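Local coordinates for protein SusD homolog (Bacteroides ovatus, PDB 4F53) that probably binds glycans, mucin O-glycans among them, at the cell surface as a SusD-family outer-membrane lipoprotein with a TPR-like helical fold, at residues Q311-S316 / Q402-S407. Sequence-based numbering, arbitrary orientation.
Sequences QGQYNS and QTYDYS
Two irregular loop segments, 311-316 and 402-407, are held by three side-chain-to-backbone hydrogen bonds and one between side chains. Gly312, with phi at 94°, turns the chain where a side chain would strike the preceding carbonyl. At Gln313 the backbone O does double duty: it accepts a short bond from Tyr406 OH (2.6 Å), in the plane of its own carbonyl and at the edge of the Tyr406 ring, and it also lies over the centre of the Tyr404 ring, 3.3 Å above its plane. Thr403 CG2 lies over the opposite face of that ring. The extended Gln313 side chain crosses Tyr404 at roughly a right angle, and its OE1 reaches Tyr406 OH through a water that donates to both. An alanine in place of Tyr404 would probably loosen this packing, taking away the ring between the Gln313 carbonyl and Thr403 CG2. The Tyr314 side chain leaves the backbone pointing away from 402-407 and packs on Leu67 and Arg74. Asn315 pairs with the backbone of Tyr404 through both ends of its amide: OD1 takes Tyr404 N at 2.8 Å on a lone pair, and ND2 gives an almost straight bond (174°) to Tyr404 O, also 2.8 Å, from above that carbonyl's plane. This pair of hydrogen bonds fixes the rotation of the buried amide. Ser316 OG receives Gln402 NE2 at 3.0 Å; the bent glutamine also gives NE2 to Ser400 O and accepts Trp317 N on OE1. Plain loop-to-loop packing at the periphery of the SusD-family fold, its centre about 28 Å from that of the chain, the contact joins the loop between helix 288-291 and strand 332-335 to the one between helices 379-383 and 423-438.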
ATOM      1  N   GLN A 311     -13.082   4.728  18.927  1.00 44.10           N
ATOM      2  CA  GLN A 311     -12.552   4.055  20.108  1.00 45.00           C
ATOM      3  C   GLN A 311     -13.547   4.252  21.246  1.00 49.66           C
ATOM      4  O   GLN A 311     -13.992   5.381  21.480  1.00 51.44           O
ATOM      5  CB  GLN A 311     -11.164   4.616  20.464  1.00 46.32           C
ATOM      6  CG  GLN A 311     -10.331   3.688  21.334  1.00 55.11           C
ATOM      7  CD  GLN A 311      -9.769   2.476  20.628  1.00 52.97           C
ATOM      8  OE1 GLN A 311      -9.758   2.368  19.400  1.00 45.19           O
ATOM      9  NE2 GLN A 311      -9.310   1.506  21.413  1.00 38.78           N
ATOM     10  N   GLY A 312     -13.959   3.141  21.853  1.00 45.45           N
ATOM     11  CA  GLY A 312     -14.929   3.119  22.940  1.00 45.38           C
ATOM     12  C   GLY A 312     -16.356   2.882  22.486  1.00 49.84           C
ATOM     13  O   GLY A 312     -17.255   2.828  23.321  1.00 52.05           O
ATOM     14  N   GLN A 313     -16.592   2.736  21.167  1.00 45.88           N
ATOM     15  CA  GLN A 313     -17.943   2.574  20.610  1.00 45.26           C
ATOM     16  C   GLN A 313     -18.092   1.302  19.785  1.00 46.36           C
ATOM     17  O   GLN A 313     -18.838   1.274  18.806  1.00 45.13           O
ATOM     18  CB  GLN A 313     -18.322   3.804  19.774  1.00 45.89           C
ATOM     19  CG  GLN A 313     -18.487   5.040  20.648  1.00 53.49           C
ATOM     20  CD  GLN A 313     -18.870   6.284  19.903  1.00 61.99           C
ATOM     21  OE1 GLN A 313     -18.838   6.361  18.672  1.00 53.93           O
ATOM     22  NE2 GLN A 313     -19.230   7.308  20.649  1.00 54.51           N
ATOM     23  N   TYR A 314     -17.402   0.239  20.207  1.00 41.60           N
ATOM     24  CA  TYR A 314     -17.458  -1.069  19.551  1.00 39.32           C
ATOM     25  C   TYR A 314     -18.467  -1.960  20.205  1.00 43.98           C
ATOM     26  O   TYR A 314     -18.589  -1.948  21.439  1.00 41.94           O
ATOM     27  CB  TYR A 314     -16.103  -1.772  19.652  1.00 38.41           C
ATOM     28  CG  TYR A 314     -15.042  -1.242  18.724  1.00 38.26           C
ATOM     29  CD1 TYR A 314     -14.209  -0.189  19.112  1.00 40.98           C
ATOM     30  CD2 TYR A 314     -14.824  -1.823  17.484  1.00 36.67           C
ATOM     31  CE1 TYR A 314     -13.226   0.304  18.255  1.00 40.17           C
ATOM     32  CE2 TYR A 314     -13.843  -1.343  16.623  1.00 36.50           C
ATOM     33  CZ  TYR A 314     -13.044  -0.284  17.017  1.00 40.39           C
ATOM     34  OH  TYR A 314     -12.066   0.162  16.190  1.00 38.31           O
ATOM     35  N   ASN A 315     -19.132  -2.807  19.402  1.00 41.99           N
ATOM     36  CA  ASN A 315     -19.975  -3.861  19.966  1.00 42.69           C
ATOM     37  C   ASN A 315     -18.996  -4.862  20.609  1.00 45.97           C
ATOM     38  O   ASN A 315     -17.923  -5.082  20.030  1.00 45.61           O
ATOM     39  CB  ASN A 315     -20.822  -4.498  18.867  1.00 42.66           C
ATOM     40  CG  ASN A 315     -22.084  -3.744  18.542  1.00 55.03           C
ATOM     41  OD1 ASN A 315     -22.752  -3.174  19.414  1.00 48.57           O
ATOM     42  ND2 ASN A 315     -22.473  -3.786  17.284  1.00 43.35           N
ATOM     43  N   SER A 316     -19.293  -5.392  21.806  1.00 43.76           N
ATOM     44  CA  SER A 316     -18.362  -6.292  22.529  1.00 43.51           C
ATOM     45  C   SER A 316     -17.988  -7.585  21.769  1.00 46.60           C
ATOM     46  O   SER A 316     -17.002  -8.219  22.149  1.00 46.96           O
ATOM     47  CB  SER A 316     -18.901  -6.661  23.909  1.00 44.28           C
ATOM     48  OG  SER A 316     -20.074  -7.448  23.805  1.00 50.97           O
ATOM     49  N   GLN A 402     -25.348  -5.938  22.203  1.00 54.57           N
ATOM     50  CA  GLN A 402     -24.677  -5.322  21.056  1.00 52.18           C
ATOM     51  C   GLN A 402     -25.484  -4.103  20.658  1.00 57.90           C
ATOM     52  O   GLN A 402     -26.441  -4.215  19.898  1.00 58.03           O
ATOM     53  CB  GLN A 402     -24.497  -6.321  19.885  1.00 51.52           C
ATOM     54  CG  GLN A 402     -23.872  -7.689  20.244  1.00 45.58           C
ATOM     55  CD  GLN A 402     -22.575  -7.600  20.986  1.00 53.55           C
ATOM     56  OE1 GLN A 402     -21.538  -7.271  20.422  1.00 51.08           O
ATOM     57  NE2 GLN A 402     -22.611  -7.875  22.278  1.00 43.66           N
ATOM     58  N   THR A 403     -25.107  -2.938  21.213  1.00 55.63           N
ATOM     59  CA  THR A 403     -25.788  -1.636  21.105  1.00 56.43           C
ATOM     60  C   THR A 403     -25.728  -0.982  19.714  1.00 58.99           C
ATOM     61  O   THR A 403     -26.696  -0.343  19.300  1.00 61.37           O
ATOM     62  CB  THR A 403     -25.150  -0.707  22.161  1.00 71.50           C
ATOM     63  OG1 THR A 403     -25.551  -1.174  23.455  1.00 81.78           O
ATOM     64  CG2 THR A 403     -25.540   0.771  22.009  1.00 72.63           C
ATOM     65  N   TYR A 404     -24.599  -1.112  19.015  1.00 51.94           N
ATOM     66  CA  TYR A 404     -24.344  -0.406  17.776  1.00 49.55           C
ATOM     67  C   TYR A 404     -24.722  -1.180  16.514  1.00 53.56           C
ATOM     68  O   TYR A 404     -24.774  -2.405  16.508  1.00 53.56           O
ATOM     69  CB  TYR A 404     -22.864  -0.002  17.725  1.00 48.11           C
ATOM     70  CG  TYR A 404     -22.392   0.758  18.951  1.00 49.10           C
ATOM     71  CD1 TYR A 404     -22.556   2.138  19.048  1.00 52.13           C
ATOM     72  CD2 TYR A 404     -21.783   0.099  20.015  1.00 49.24           C
ATOM     73  CE1 TYR A 404     -22.133   2.844  20.179  1.00 52.87           C
ATOM     74  CE2 TYR A 404     -21.351   0.794  21.147  1.00 50.69           C
ATOM     75  CZ  TYR A 404     -21.520   2.169  21.220  1.00 56.23           C
ATOM     76  OH  TYR A 404     -21.075   2.863  22.318  1.00 58.20           O
ATOM     77  N   ASP A 405     -25.002  -0.428  15.448  1.00 50.36           N
ATOM     78  CA  ASP A 405     -25.327  -0.936  14.117  1.00 49.04           C
ATOM     79  C   ASP A 405     -24.465  -0.172  13.104  1.00 51.08           C
ATOM     80  O   ASP A 405     -24.758   0.986  12.788  1.00 52.42           O
ATOM     81  CB  ASP A 405     -26.835  -0.798  13.808  1.00 51.93           C
ATOM     82  CG  ASP A 405     -27.214  -1.204  12.390  1.00 60.12           C
ATOM     83  OD1 ASP A 405     -26.459  -1.987  11.776  1.00 60.78           O
ATOM     84  OD2 ASP A 405     -28.280  -0.756  11.903  1.00 67.58           O
ATOM     85  N   TYR A 406     -23.397  -0.818  12.606  1.00 43.64           N
ATOM     86  CA  TYR A 406     -22.474  -0.179  11.684  1.00 40.44           C
ATOM     87  C   TYR A 406     -22.734  -0.576  10.228  1.00 41.42           C
ATOM     88  O   TYR A 406     -21.858  -0.424   9.385  1.00 38.33           O
ATOM     89  CB  TYR A 406     -21.023  -0.437  12.118  1.00 39.95           C
ATOM     90  CG  TYR A 406     -20.674   0.349  13.365  1.00 41.57           C
ATOM     91  CD1 TYR A 406     -20.678   1.740  13.357  1.00 43.38           C
ATOM     92  CD2 TYR A 406     -20.423  -0.294  14.573  1.00 42.20           C
ATOM     93  CE1 TYR A 406     -20.419   2.474  14.514  1.00 44.27           C
ATOM     94  CE2 TYR A 406     -20.111   0.429  15.726  1.00 43.60           C
ATOM     95  CZ  TYR A 406     -20.134   1.815  15.696  1.00 51.18           C
ATOM     96  OH  TYR A 406     -19.826   2.551  16.815  1.00 49.64           O
ATOM     97  N   SER A 407     -23.984  -0.955   9.916  1.00 39.90           N
ATOM     98  CA  SER A 407     -24.434  -1.250   8.553  1.00 39.48           C
ATOM     99  C   SER A 407     -24.230  -0.014   7.650  1.00 44.72           C
ATOM    100  O   SER A 407     -24.308   1.127   8.115  1.00 46.75           O
ATOM    101  CB  SER A 407     -25.911  -1.642   8.553  1.00 41.80           C
ATOM    102  OG  SER A 407     -26.192  -2.753   9.392  1.00 49.35           O
TER
HETATM  103  O   HOH W   1     -18.355   4.849  16.194  1.00 40.22           O
HETATM  104  O   HOH W   2     -20.973   5.999  22.807  1.00 72.82           O